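Local coordinates for 6-phosphogluconate dehydrogenase NAD-binding (Dyadobacter fermentans, PDB 4GBJ), which probably acts as an NAD(P)-dependent oxidoreductase of the 6-phosphogluconate and 3-hydroxyisobutyrate dehydrogenase family, at residues 92-97 against 147-152; 102-107 against 116-121; 183-188 against 220-225; 195-200 against 291-296; 267-272 against 283-288. One frame throughout, in Å; residues are numbered along the deposited sequence.

Contact 1 (92-97 against 147-152); sequences VHVSMS and ERIKPI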
# COMPACT_ATOMS: atom_id res chain seq x y z
N VAL B 92 24.63 15.16 23.30
CA VAL B 92 23.53 14.83 22.38
C VAL B 92 23.43 13.32 22.19
O VAL B 92 24.44 12.70 21.87
CB VAL B 92 23.67 15.55 21.01
CG1 VAL B 92 22.54 15.16 20.07
CG2 VAL B 92 23.71 17.07 21.18
N HIS B 93 22.22 12.74 22.39
CA HIS B 93 21.95 11.33 22.19
C HIS B 93 21.03 11.17 20.98
O HIS B 93 19.93 11.70 20.99
CB HIS B 93 21.30 10.73 23.46
CG HIS B 93 20.81 9.31 23.30
ND1 HIS B 93 19.96 8.73 24.23
CD2 HIS B 93 21.11 8.37 22.36
CE1 HIS B 93 19.70 7.51 23.79
NE2 HIS B 93 20.40 7.24 22.67
N VAL B 94 21.52 10.53 19.93
CA VAL B 94 20.77 10.21 18.71
C VAL B 94 20.25 8.79 18.90
O VAL B 94 20.98 7.81 18.83
CB VAL B 94 21.63 10.37 17.44
CG1 VAL B 94 20.77 10.22 16.19
CG2 VAL B 94 22.32 11.73 17.44
N SER B 95 18.98 8.70 19.18
CA SER B 95 18.33 7.47 19.59
C SER B 95 17.59 6.89 18.38
O SER B 95 16.54 7.38 17.97
CB SER B 95 17.41 7.79 20.76
OG SER B 95 16.71 6.66 21.25
N MSE B 96 18.19 5.92 17.77
CA MSE B 96 17.67 5.35 16.50
C MSE B 96 16.82 4.10 16.66
O MSE B 96 16.31 3.60 15.66
CB MSE B 96 18.81 5.08 15.58
CG MSE B 96 19.66 6.33 15.35
SE MSE B 96 20.94 6.11 13.93
CE MSE B 96 22.06 4.92 14.81
N SER B 97 16.61 3.62 17.87
CA SER B 97 15.81 2.42 18.05
C SER B 97 14.32 2.66 17.70
O SER B 97 13.81 3.76 17.90
CB SER B 97 15.88 1.97 19.50
OG SER B 97 17.22 1.74 19.91
N GLU B 147 20.60 20.06 14.54
CA GLU B 147 21.50 20.76 13.64
C GLU B 147 22.94 20.21 13.80
O GLU B 147 23.66 20.07 12.82
CB GLU B 147 21.44 22.28 13.89
CG GLU B 147 22.10 23.10 12.79
CD GLU B 147 22.62 24.48 13.17
OE1 GLU B 147 22.30 24.97 14.28
OE2 GLU B 147 23.37 25.07 12.36
N ARG B 148 23.33 19.86 15.01
CA ARG B 148 24.67 19.31 15.25
C ARG B 148 24.86 17.90 14.64
O ARG B 148 25.95 17.57 14.21
CB ARG B 148 24.90 19.21 16.78
CG ARG B 148 26.28 18.73 17.15
CD ARG B 148 26.43 18.70 18.66
NE ARG B 148 27.74 18.21 19.06
CZ ARG B 148 28.10 17.97 20.31
NH1 ARG B 148 27.25 18.18 21.30
NH2 ARG B 148 29.34 17.55 20.59
N ILE B 149 23.84 17.06 14.65
CA ILE B 149 24.00 15.66 14.20
C ILE B 149 23.50 15.44 12.79
O ILE B 149 23.85 14.42 12.20
CB ILE B 149 23.36 14.65 15.22
CG1 ILE B 149 21.81 14.81 15.35
CG2 ILE B 149 24.03 14.85 16.60
CD1 ILE B 149 20.95 13.95 14.36
N LYS B 150 22.74 16.39 12.21
CA LYS B 150 22.24 16.21 10.84
C LYS B 150 23.37 15.94 9.85
O LYS B 150 23.22 15.04 9.03
CB LYS B 150 21.41 17.41 10.35
CG LYS B 150 20.92 17.24 8.92
CD LYS B 150 19.78 18.15 8.59
CE LYS B 150 19.41 18.08 7.11
NZ LYS B 150 18.41 19.11 6.76
N PRO B 151 24.50 16.66 9.91
CA PRO B 151 25.60 16.37 8.96
C PRO B 151 26.20 14.98 9.15
O PRO B 151 26.71 14.42 8.20
CB PRO B 151 26.63 17.46 9.24
CG PRO B 151 25.99 18.42 10.17
CD PRO B 151 24.87 17.75 10.84
N ILE B 152 26.11 14.40 10.37
CA ILE B 152 26.62 13.06 10.61
C ILE B 152 25.68 12.02 9.95
O ILE B 152 26.16 11.15 9.24
CB ILE B 152 26.82 12.76 12.11
CG1 ILE B 152 27.73 13.83 12.80
CG2 ILE B 152 27.47 11.35 12.27
CD1 ILE B 152 27.65 13.83 14.29
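The guanidinium of R148 is met obliquely by the CG2 methyl of V92, with NH1 at 3.7 Å from that methyl. R148 is extended from CG to NE and runs past V92 in the opposite direction, its CD 4.1 Å from the same CG2. The polar end is spent elsewhere: NH2 bonds to G62 O, so a long, partly aliphatic chain can run alongside a valine while its charge reaches a backbone carbonyl. H93, the other residue with a flat group, leaves the strand on the side away from the helix and takes no part in the contact. One face of its ring carries S95 CB, 3.5 Å above the plane and offset toward the rim, and the ring also stacks with F79 and meets Y118 edge-to-face.

The apolar centre belongs to I149. Its CG1 takes the crowded position between backbone N and carbonyl carbon (chi1 64°), which leaves CG2 directed at both valines, 3.8 Å from V92 CG1 and 3.7 Å from V94 CG2. V94 and I149 reach toward each other tip to tip. Beta-branched residues suit a sheet strand here, presenting short, stiff methyls to the helix.

The axes of strand 92-95 and of segment 147-152 pass 9.8 Å apart at a crossing angle of -51°. In this Rossmann-type domain helix 143-153 packs on one face of the sheet, where R148 and I152 also touch I64; within the sheet, strand 92-95 lies between strands 64-67 and 117-124.

Contact 2 (102-107 against 116-121); sequences ETSRQL and AHYVGA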
# COMPACT_ATOMS: atom_id res chain seq x y z
N GLU B 102 6.25 7.59 23.82
CA GLU B 102 6.25 7.77 25.27
C GLU B 102 7.61 7.45 25.88
O GLU B 102 8.05 8.18 26.78
CB GLU B 102 5.20 6.89 25.90
CG GLU B 102 5.15 6.90 27.43
CD GLU B 102 4.12 5.91 27.93
OE1 GLU B 102 4.46 4.71 28.00
OE2 GLU B 102 2.95 6.31 28.13
N THR B 103 8.27 6.36 25.44
CA THR B 103 9.59 6.03 25.98
C THR B 103 10.56 7.17 25.62
O THR B 103 11.36 7.58 26.44
CB THR B 103 10.09 4.68 25.46
OG1 THR B 103 9.20 3.68 25.91
CG2 THR B 103 11.48 4.33 25.97
N SER B 104 10.50 7.68 24.38
CA SER B 104 11.37 8.76 23.96
C SER B 104 11.16 10.03 24.74
O SER B 104 12.14 10.61 25.18
CB SER B 104 11.16 9.08 22.48
OG SER B 104 11.80 8.05 21.75
N ARG B 105 9.90 10.45 24.94
CA ARG B 105 9.57 11.67 25.68
C ARG B 105 10.02 11.54 27.14
O ARG B 105 10.51 12.50 27.68
CB ARG B 105 8.08 11.95 25.61
CG ARG B 105 7.58 12.30 24.20
CD ARG B 105 6.04 12.17 24.15
NE ARG B 105 5.53 12.53 22.82
CZ ARG B 105 4.41 12.05 22.26
NH1 ARG B 105 3.64 11.19 22.92
NH2 ARG B 105 4.06 12.44 21.05
N GLN B 106 9.89 10.34 27.74
CA GLN B 106 10.32 10.10 29.13
C GLN B 106 11.81 10.22 29.25
O GLN B 106 12.29 10.96 30.09
CB GLN B 106 9.90 8.70 29.59
CG GLN B 106 8.44 8.54 29.94
CD GLN B 106 8.11 7.09 30.23
OE1 GLN B 106 8.97 6.18 30.13
NE2 GLN B 106 6.85 6.83 30.61
N LEU B 107 12.56 9.53 28.36
CA LEU B 107 14.02 9.60 28.35
C LEU B 107 14.52 11.01 28.04
O LEU B 107 15.47 11.46 28.68
CB LEU B 107 14.62 8.61 27.36
CG LEU B 107 14.46 7.15 27.76
CD1 LEU B 107 14.70 6.26 26.58
CD2 LEU B 107 15.38 6.78 28.93
N ALA B 116 21.57 17.74 28.76
CA ALA B 116 21.81 16.96 27.55
C ALA B 116 20.55 16.98 26.67
O ALA B 116 19.48 17.36 27.14
CB ALA B 116 22.19 15.53 27.91
N HIS B 117 20.66 16.54 25.42
CA HIS B 117 19.53 16.55 24.50
C HIS B 117 19.31 15.18 23.89
O HIS B 117 20.23 14.58 23.34
CB HIS B 117 19.73 17.58 23.38
CG HIS B 117 20.12 18.95 23.84
ND1 HIS B 117 19.20 19.80 24.37
CD2 HIS B 117 21.32 19.58 23.78
CE1 HIS B 117 19.84 20.93 24.64
NE2 HIS B 117 21.14 20.81 24.36
N TYR B 118 18.07 14.73 23.93
CA TYR B 118 17.65 13.50 23.31
C TYR B 118 17.06 13.79 21.96
O TYR B 118 16.16 14.61 21.86
CB TYR B 118 16.63 12.80 24.19
CG TYR B 118 16.14 11.49 23.62
CD1 TYR B 118 16.69 10.29 24.03
CD2 TYR B 118 15.04 11.45 22.76
CE1 TYR B 118 16.14 9.08 23.64
CE2 TYR B 118 14.56 10.24 22.28
CZ TYR B 118 15.10 9.05 22.73
OH TYR B 118 14.65 7.85 22.28
N VAL B 119 17.57 13.16 20.92
CA VAL B 119 17.01 13.29 19.56
C VAL B 119 16.42 11.95 19.14
O VAL B 119 17.16 10.97 19.06
CB VAL B 119 18.07 13.76 18.56
CG1 VAL B 119 17.56 13.67 17.12
CG2 VAL B 119 18.48 15.19 18.89
N GLY B 120 15.11 11.92 18.91
CA GLY B 120 14.43 10.74 18.39
C GLY B 120 14.78 10.60 16.94
O GLY B 120 14.64 11.57 16.19
N ALA B 121 15.43 9.49 16.56
CA ALA B 121 15.99 9.38 15.20
C ALA B 121 15.77 8.02 14.58
O ALA B 121 16.70 7.42 14.07
CB ALA B 121 17.48 9.69 15.22
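Y118 lies against helix 101-113 with its ring set beside S104 and L107, which meet it quite differently. The backbone carbonyl oxygen of S104 sits over one ring face, 3.7 Å above the plane and displaced toward the rim. The serine side chain adds its own contact, CB and OG both standing 3.6 Å from Y118 CE2, so that it follows that flank of the ring out to the hydroxyl. L107 CB approaches the ring obliquely, 4.0 Å from CE1. Tyrosine fits because a flat apolar ring can span the distance between strand and helix while its far end still makes polar contacts.

With CG trans to its own nitrogen (chi1 -180°), the Y118 ring is carried from strand 117-124 toward the helix. This is the packing inside a beta-alpha-beta unit of the Rossmann-type domain, in which strand 92-95 leads through helix 101-113 to strand 117-124, the parallel neighbour of strand 92-95.

At the end of the ring, Y118 OH hydrogen-bonds with S95 OG at the end of strand 92-95. S104 OG, 2.9 Å from Y118 OH, is a second partner within hydrogen-bonding range, and it is itself hydrogen-bonded to N171 OD1. A small serine allows the close approach of ring to helix. The S104 side chain is about 9 Å from that of K174, the predicted active-site lysine.

Contact 3 (183-188 against 220-225); sequences CSLEMM and QNYGKL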
# COMPACT_ATOMS: atom_id res chain seq x y z
N CYS B 183 -0.19 -3.35 7.03
CA CYS B 183 -1.45 -3.28 6.27
C CYS B 183 -1.26 -3.74 4.83
O CYS B 183 -2.15 -4.37 4.28
CB CYS B 183 -2.04 -1.88 6.30
SG CYS B 183 -2.64 -1.35 7.90
N SER B 184 -0.15 -3.40 4.22
CA SER B 184 0.15 -3.79 2.83
C SER B 184 0.26 -5.28 2.74
O SER B 184 -0.28 -5.88 1.82
CB SER B 184 1.42 -3.09 2.34
OG SER B 184 1.21 -1.69 2.50
N LEU B 185 0.94 -5.89 3.71
CA LEU B 185 1.03 -7.34 3.77
C LEU B 185 -0.35 -8.00 3.91
O LEU B 185 -0.64 -8.99 3.24
CB LEU B 185 1.87 -7.77 4.95
CG LEU B 185 3.41 -7.64 4.74
CD1 LEU B 185 4.12 -7.60 6.12
CD2 LEU B 185 3.92 -8.78 3.90
N GLU B 186 -1.17 -7.47 4.81
CA GLU B 186 -2.48 -8.02 5.04
C GLU B 186 -3.40 -7.87 3.81
O GLU B 186 -4.08 -8.83 3.46
CB GLU B 186 -3.12 -7.37 6.29
CG GLU B 186 -4.57 -7.73 6.48
CD GLU B 186 -4.85 -9.18 6.75
OE1 GLU B 186 -6.02 -9.58 6.59
OE2 GLU B 186 -3.96 -9.87 7.29
N MSE B 187 -3.47 -6.71 3.18
CA MSE B 187 -4.39 -6.54 2.05
C MSE B 187 -3.95 -7.45 0.87
O MSE B 187 -4.80 -7.96 0.17
CB MSE B 187 -4.51 -5.08 1.61
CG MSE B 187 -3.22 -4.49 0.92
SE MSE B 187 -3.46 -2.63 0.42
CE MSE B 187 -3.13 -1.71 2.05
N MSE B 188 -2.64 -7.67 0.69
CA MSE B 188 -2.14 -8.60 -0.33
C MSE B 188 -2.49 -10.07 0.04
O MSE B 188 -2.92 -10.82 -0.82
CB MSE B 188 -0.65 -8.45 -0.55
CG MSE B 188 -0.35 -7.23 -1.38
SE MSE B 188 1.48 -6.96 -1.93
CE MSE B 188 2.39 -6.55 -0.32
N GLN B 220 6.48 -4.47 -3.97
CA GLN B 220 7.22 -5.37 -4.85
C GLN B 220 8.08 -6.36 -4.02
O GLN B 220 8.12 -7.56 -4.34
CB GLN B 220 8.06 -4.55 -5.84
CG GLN B 220 7.14 -3.73 -6.80
CD GLN B 220 7.81 -3.06 -8.00
OE1 GLN B 220 7.35 -3.16 -9.17
NE2 GLN B 220 8.83 -2.25 -7.72
N ASN B 221 8.73 -5.86 -2.96
CA ASN B 221 9.54 -6.71 -2.08
C ASN B 221 8.67 -7.58 -1.18
O ASN B 221 8.84 -8.79 -1.16
CB ASN B 221 10.45 -5.85 -1.20
CG ASN B 221 11.49 -5.01 -1.92
OD1 ASN B 221 11.98 -4.01 -1.37
ND2 ASN B 221 11.93 -5.38 -3.12
N TYR B 222 7.69 -6.98 -0.51
CA TYR B 222 6.84 -7.76 0.36
C TYR B 222 5.81 -8.58 -0.45
O TYR B 222 5.49 -9.67 -0.02
CB TYR B 222 6.17 -6.89 1.44
CG TYR B 222 7.13 -6.45 2.53
CD1 TYR B 222 7.55 -7.34 3.51
CD2 TYR B 222 7.67 -5.17 2.53
CE1 TYR B 222 8.43 -6.95 4.51
CE2 TYR B 222 8.53 -4.76 3.55
CZ TYR B 222 8.88 -5.64 4.55
OH TYR B 222 9.76 -5.24 5.54
N GLY B 223 5.42 -8.13 -1.64
CA GLY B 223 4.45 -8.85 -2.45
C GLY B 223 4.92 -10.19 -2.94
O GLY B 223 4.13 -11.13 -3.05
N LYS B 224 6.20 -10.31 -3.23
CA LYS B 224 6.80 -11.56 -3.69
C LYS B 224 6.72 -12.59 -2.55
O LYS B 224 6.37 -13.74 -2.80
CB LYS B 224 8.26 -11.31 -4.14
CG LYS B 224 8.91 -12.44 -4.94
CD LYS B 224 8.85 -12.20 -6.46
CE LYS B 224 9.98 -11.29 -6.93
NZ LYS B 224 9.91 -10.98 -8.39
N LEU B 225 6.96 -12.16 -1.31
CA LEU B 225 6.85 -13.05 -0.15
C LEU B 225 5.41 -13.57 -0.02
O LEU B 225 5.19 -14.76 0.14
CB LEU B 225 7.20 -12.35 1.20
CG LEU B 225 8.48 -11.56 1.35
CD1 LEU B 225 8.74 -11.27 2.83
CD2 LEU B 225 9.64 -12.26 0.75
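L185 and M188 meet Y222 and G223 without a polar bond between the helices; within the two segments the shortest sound one, M187 N to C183 O at 2.9 Å, is an ordinary turn of helix 169-197. The contact itself is apolar. L185 places its CD2 methyl 3.8 Å from Y222 CB and 3.9 Å from Y222 CD1, meeting the tyrosine at the root of its ring, obliquely to the plane.

M188 works at the other end. Its extended chi2 (-174°) carries SE to 3.6 Å from G223 CA, and the bend at chi3 (-69°) folds CE back to 3.7 Å from G223 N. Glycine suits this place: the absence of a side chain at G223 lets the flexible end of M188, here a selenomethionine, lie on the backbone.

This is helix-helix packing in the all-helical C-terminal domain, with the Y222 side chain about 9 Å from that of K174, the predicted active-site residue. The axes of segments 183-188 and 220-225 run 9.8 Å apart and cross at -42°. Around the contact, M188 also touches F219 and V226 of helix 217-228, L185 reaches L285, and other sides of helix 169-197 meet helix 260-274 and the second subunit, where M187 packs on C183 of that subunit.

Contact 4 (195-200 against 291-296); sequences AEKNGI and DDAGLT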
# COMPACT_ATOMS: atom_id res chain seq x y z
N ALA B 195 -7.99 -14.38 -5.02
CA ALA B 195 -7.61 -14.75 -6.39
C ALA B 195 -7.31 -16.25 -6.44
O ALA B 195 -7.88 -16.97 -7.28
CB ALA B 195 -6.39 -13.93 -6.83
N GLU B 196 -6.51 -16.74 -5.48
CA GLU B 196 -6.14 -18.15 -5.44
C GLU B 196 -7.36 -19.07 -5.37
O GLU B 196 -7.45 -20.05 -6.10
CB GLU B 196 -5.22 -18.42 -4.27
CG GLU B 196 -4.77 -19.86 -4.17
CD GLU B 196 -3.86 -20.11 -2.99
OE1 GLU B 196 -3.63 -19.17 -2.19
OE2 GLU B 196 -3.40 -21.26 -2.86
N LYS B 197 -8.32 -18.74 -4.54
CA LYS B 197 -9.53 -19.57 -4.42
C LYS B 197 -10.41 -19.43 -5.66
O LYS B 197 -11.24 -20.27 -5.88
CB LYS B 197 -10.22 -19.19 -3.13
CG LYS B 197 -9.30 -19.63 -2.00
CD LYS B 197 -10.00 -20.02 -0.84
CE LYS B 197 -10.75 -21.33 -0.94
NZ LYS B 197 -11.61 -21.35 0.24
N ASN B 198 -10.16 -18.41 -6.51
CA ASN B 198 -10.82 -18.25 -7.81
C ASN B 198 -10.04 -18.91 -8.92
O ASN B 198 -10.39 -18.72 -10.07
CB ASN B 198 -11.05 -16.78 -8.15
CG ASN B 198 -12.39 -16.30 -7.70
OD1 ASN B 198 -13.40 -16.55 -8.37
ND2 ASN B 198 -12.46 -15.69 -6.53
N GLY B 199 -9.05 -19.74 -8.59
CA GLY B 199 -8.25 -20.46 -9.58
C GLY B 199 -7.22 -19.59 -10.27
O GLY B 199 -6.76 -19.98 -11.32
N ILE B 200 -6.85 -18.41 -9.70
CA ILE B 200 -5.85 -17.52 -10.29
C ILE B 200 -4.57 -17.66 -9.49
O ILE B 200 -4.62 -17.62 -8.27
CB ILE B 200 -6.37 -16.05 -10.28
CG1 ILE B 200 -7.57 -15.88 -11.17
CG2 ILE B 200 -5.29 -15.07 -10.64
CD1 ILE B 200 -8.48 -14.66 -10.73
N ASP B 291 -5.21 -19.26 6.12
CA ASP B 291 -5.83 -20.04 7.20
C ASP B 291 -7.34 -19.90 7.20
O ASP B 291 -8.03 -20.89 7.23
CB ASP B 291 -5.33 -19.59 8.56
CG ASP B 291 -3.87 -19.75 8.78
OD1 ASP B 291 -3.27 -20.66 8.16
OD2 ASP B 291 -3.33 -19.04 9.67
N ASP B 292 -7.83 -18.69 7.17
CA ASP B 292 -9.28 -18.41 7.19
C ASP B 292 -10.00 -18.89 6.00
O ASP B 292 -11.18 -19.20 6.12
CB ASP B 292 -9.58 -16.92 7.30
CG ASP B 292 -9.14 -16.27 8.58
OD1 ASP B 292 -8.79 -17.00 9.51
OD2 ASP B 292 -9.25 -15.02 8.68
N ALA B 293 -9.34 -18.98 4.86
CA ALA B 293 -9.93 -19.50 3.64
C ALA B 293 -9.71 -21.02 3.46
O ALA B 293 -9.96 -21.52 2.38
CB ALA B 293 -9.37 -18.74 2.44
N GLY B 294 -9.27 -21.71 4.49
CA GLY B 294 -9.08 -23.17 4.52
C GLY B 294 -7.92 -23.72 3.70
O GLY B 294 -7.98 -24.87 3.29
N LEU B 295 -6.90 -22.91 3.42
CA LEU B 295 -5.78 -23.33 2.58
C LEU B 295 -4.54 -23.76 3.35
O LEU B 295 -3.48 -23.91 2.72
CB LEU B 295 -5.36 -22.20 1.62
CG LEU B 295 -6.43 -21.78 0.66
CD1 LEU B 295 -5.99 -20.58 -0.11
CD2 LEU B 295 -6.78 -22.95 -0.27
N THR B 296 -4.62 -23.98 4.64
CA THR B 296 -3.44 -24.40 5.42
C THR B 296 -2.97 -25.79 4.95
O THR B 296 -2.04 -25.87 4.15
CB THR B 296 -3.73 -24.40 6.93
OG1 THR B 296 -4.13 -23.09 7.32
CG2 THR B 296 -2.51 -24.81 7.78
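This is a partly buried contact between the C-terminal ends of two helices, far from the centre of the chain: the end of long helix 169-197 meets the residues that follow helix 288-292, close to the C-terminus. K197 makes the polar link. Its NZ donates to A293 O at 2.7 Å, with a C=O...N angle of 143° and the donor tilted 19° from the carbonyl plane. The lysine chain is bent at chi2 and chi3 (chi3 71°), bringing CD to 3.6 Å from A293 CB before the ammonium turns to the oxygen. NZ also bonds to V255 O of the second subunit, so the charged group joins three pieces of structure; a long, flexible chain with several N-H donors suits that role.

L295 touches the other segment through its CD1 methyl, which lies 3.9 Å from K197 CG and 3.4 Å from E196 OE1, a carboxylate oxygen whose charge is paired with R202.

Both chains leave their helices in the same way. G199 and G294, each with positive phi, are the C-prime residues of Schellman motifs. G199 N bonds to E196 O and I200 N to A195 O; the same two bonds are present at the second end, made by G294 N to D291 O and by L295 N one turn further back, a common way for an alpha helix to end.

Contact 5 (267-272 against 283-288); sequences NRFISG and GALALG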
# COMPACT_ATOMS: atom_id res chain seq x y z
N ASN B 267 -4.19 -9.42 15.63
CA ASN B 267 -4.77 -10.79 15.70
C ASN B 267 -4.07 -11.74 14.77
O ASN B 267 -3.95 -12.92 15.13
CB ASN B 267 -6.29 -10.81 15.45
CG ASN B 267 -7.05 -10.25 16.64
OD1 ASN B 267 -6.54 -10.19 17.74
ND2 ASN B 267 -8.25 -9.74 16.43
N ARG B 268 -3.55 -11.25 13.60
CA ARG B 268 -2.79 -12.15 12.73
C ARG B 268 -1.53 -12.70 13.45
O ARG B 268 -1.19 -13.86 13.27
CB ARG B 268 -2.35 -11.44 11.46
CG ARG B 268 -3.44 -10.96 10.57
CD ARG B 268 -4.42 -12.05 10.26
NE ARG B 268 -5.24 -11.75 9.09
CZ ARG B 268 -6.27 -12.49 8.68
NH1 ARG B 268 -6.63 -13.57 9.34
NH2 ARG B 268 -6.97 -12.13 7.61
N PHE B 269 -0.82 -11.86 14.18
CA PHE B 269 0.36 -12.27 14.94
C PHE B 269 0.01 -13.19 16.08
O PHE B 269 0.67 -14.22 16.27
CB PHE B 269 1.17 -11.10 15.50
CG PHE B 269 1.94 -10.36 14.43
CD1 PHE B 269 2.95 -10.99 13.72
CD2 PHE B 269 1.58 -9.06 14.06
CE1 PHE B 269 3.58 -10.35 12.66
CE2 PHE B 269 2.22 -8.42 13.02
CZ PHE B 269 3.24 -9.05 12.35
N ILE B 270 -1.04 -12.84 16.85
CA ILE B 270 -1.45 -13.69 18.00
C ILE B 270 -1.82 -15.12 17.49
O ILE B 270 -1.35 -16.14 18.02
CB ILE B 270 -2.61 -13.05 18.78
CG1 ILE B 270 -2.13 -11.74 19.45
CG2 ILE B 270 -3.14 -14.01 19.83
CD1 ILE B 270 -3.24 -10.90 20.04
N SER B 271 -2.65 -15.17 16.45
CA SER B 271 -3.08 -16.42 15.83
C SER B 271 -1.89 -17.16 15.22
O SER B 271 -1.80 -18.38 15.36
CB SER B 271 -4.18 -16.20 14.80
OG SER B 271 -4.67 -17.46 14.37
N GLY B 272 -0.96 -16.43 14.59
CA GLY B 272 0.22 -17.06 14.04
C GLY B 272 1.10 -17.70 15.09
O GLY B 272 1.71 -18.75 14.85
N GLY B 283 6.48 -11.07 7.80
CA GLY B 283 5.62 -11.12 6.63
C GLY B 283 4.58 -12.23 6.69
O GLY B 283 3.54 -12.15 6.04
N ALA B 284 4.86 -13.30 7.48
CA ALA B 284 3.93 -14.42 7.62
C ALA B 284 2.63 -14.03 8.26
O ALA B 284 1.73 -14.85 8.30
CB ALA B 284 4.59 -15.55 8.41
N LEU B 285 2.43 -12.76 8.69
CA LEU B 285 1.11 -12.34 9.16
C LEU B 285 0.09 -12.58 8.02
O LEU B 285 -1.10 -12.85 8.27
CB LEU B 285 1.11 -10.86 9.63
CG LEU B 285 1.19 -9.80 8.51
CD1 LEU B 285 -0.17 -9.41 7.97
CD2 LEU B 285 1.94 -8.57 9.00
N ALA B 286 0.58 -12.47 6.75
CA ALA B 286 -0.26 -12.64 5.56
C ALA B 286 -0.83 -14.08 5.39
O ALA B 286 -1.78 -14.24 4.61
CB ALA B 286 0.50 -12.23 4.31
N LEU B 287 -0.27 -15.09 6.11
CA LEU B 287 -0.80 -16.45 6.13
C LEU B 287 -2.13 -16.56 6.79
O LEU B 287 -2.81 -17.54 6.51
CB LEU B 287 0.15 -17.46 6.81
CG LEU B 287 1.30 -17.97 5.99
CD1 LEU B 287 2.15 -18.93 6.80
CD2 LEU B 287 0.79 -18.73 4.73
N GLY B 288 -2.52 -15.61 7.64
CA GLY B 288 -3.84 -15.69 8.29
C GLY B 288 -5.00 -15.74 7.31
O GLY B 288 -6.00 -16.43 7.53
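F269 and R268, adjacent on helix 260-274, pack on the 3-10 turn that includes 283-286, and on G288, two residues further on, in the all-helical C-terminal domain. The tight part is the buried, apolar pairing of F269 with L285. L285 CB stands over one ring face as a CH-pi contact, 4.2 Å from the centroid and 24° off the normal, and L285 CD2 is 3.6 Å from F269 CZ. L285 adopts an uncommon first torsion, 72°, with CG lodged between its N and carbonyl carbon; this and chi2 together put CD2 near CZ, whereas CB lies over the face by virtue of the backbone. Phenylalanine offers a broad apolar face and leucine a branched end, a good match in a buried place; F238 meets the ring edge-to-face from helix 238-254.

The R268 end is different: partly exposed, charged, and without a hydrogen bond across the segments. Its aliphatic stem lies beside L285, with CB 3.7 Å from L285 O, and it also packs on P260 of the second subunit. The chain then bends at chi2 (-52°) and brings one face of the guanidinium over G288, whose lack of a side chain allows that approach. The charge is answered by E186 through NH2 and by D292 through NH1, two carboxylates that probably hold the group in place. G288 C lies 3.3 Å above the guanidinium plane, and R268 NH1 comes within 3.4 Å of G288 O at an angle too poor for a hydrogen bond.

How the contacts relate
Contacts 1 and 2 belong to the Rossmann-type domain and lie 11 Å apart between centres; they share the sheet through neighbouring strands 92-95 and 117-124, joined by S95 O to A121 N at 2.8 Å. Contacts 3, 4 and 5 form a second group in the helical domain, 13 to 16 Å apart between centres. R268 of contact 5 ties that group together: its NH2 is 2.9 Å from E186 OE1 of contact 3, and its NH1 is 3.1 Å from D292 OD2 of contact 4. Helix 169-197 carries segments of contacts 3 and 4 as well as K174, predicted to be catalytic, which contacts 2 and 3 approach from different domains. The bound sodium ion, with E154 and V157, is about 13 Å from the I149 side chain.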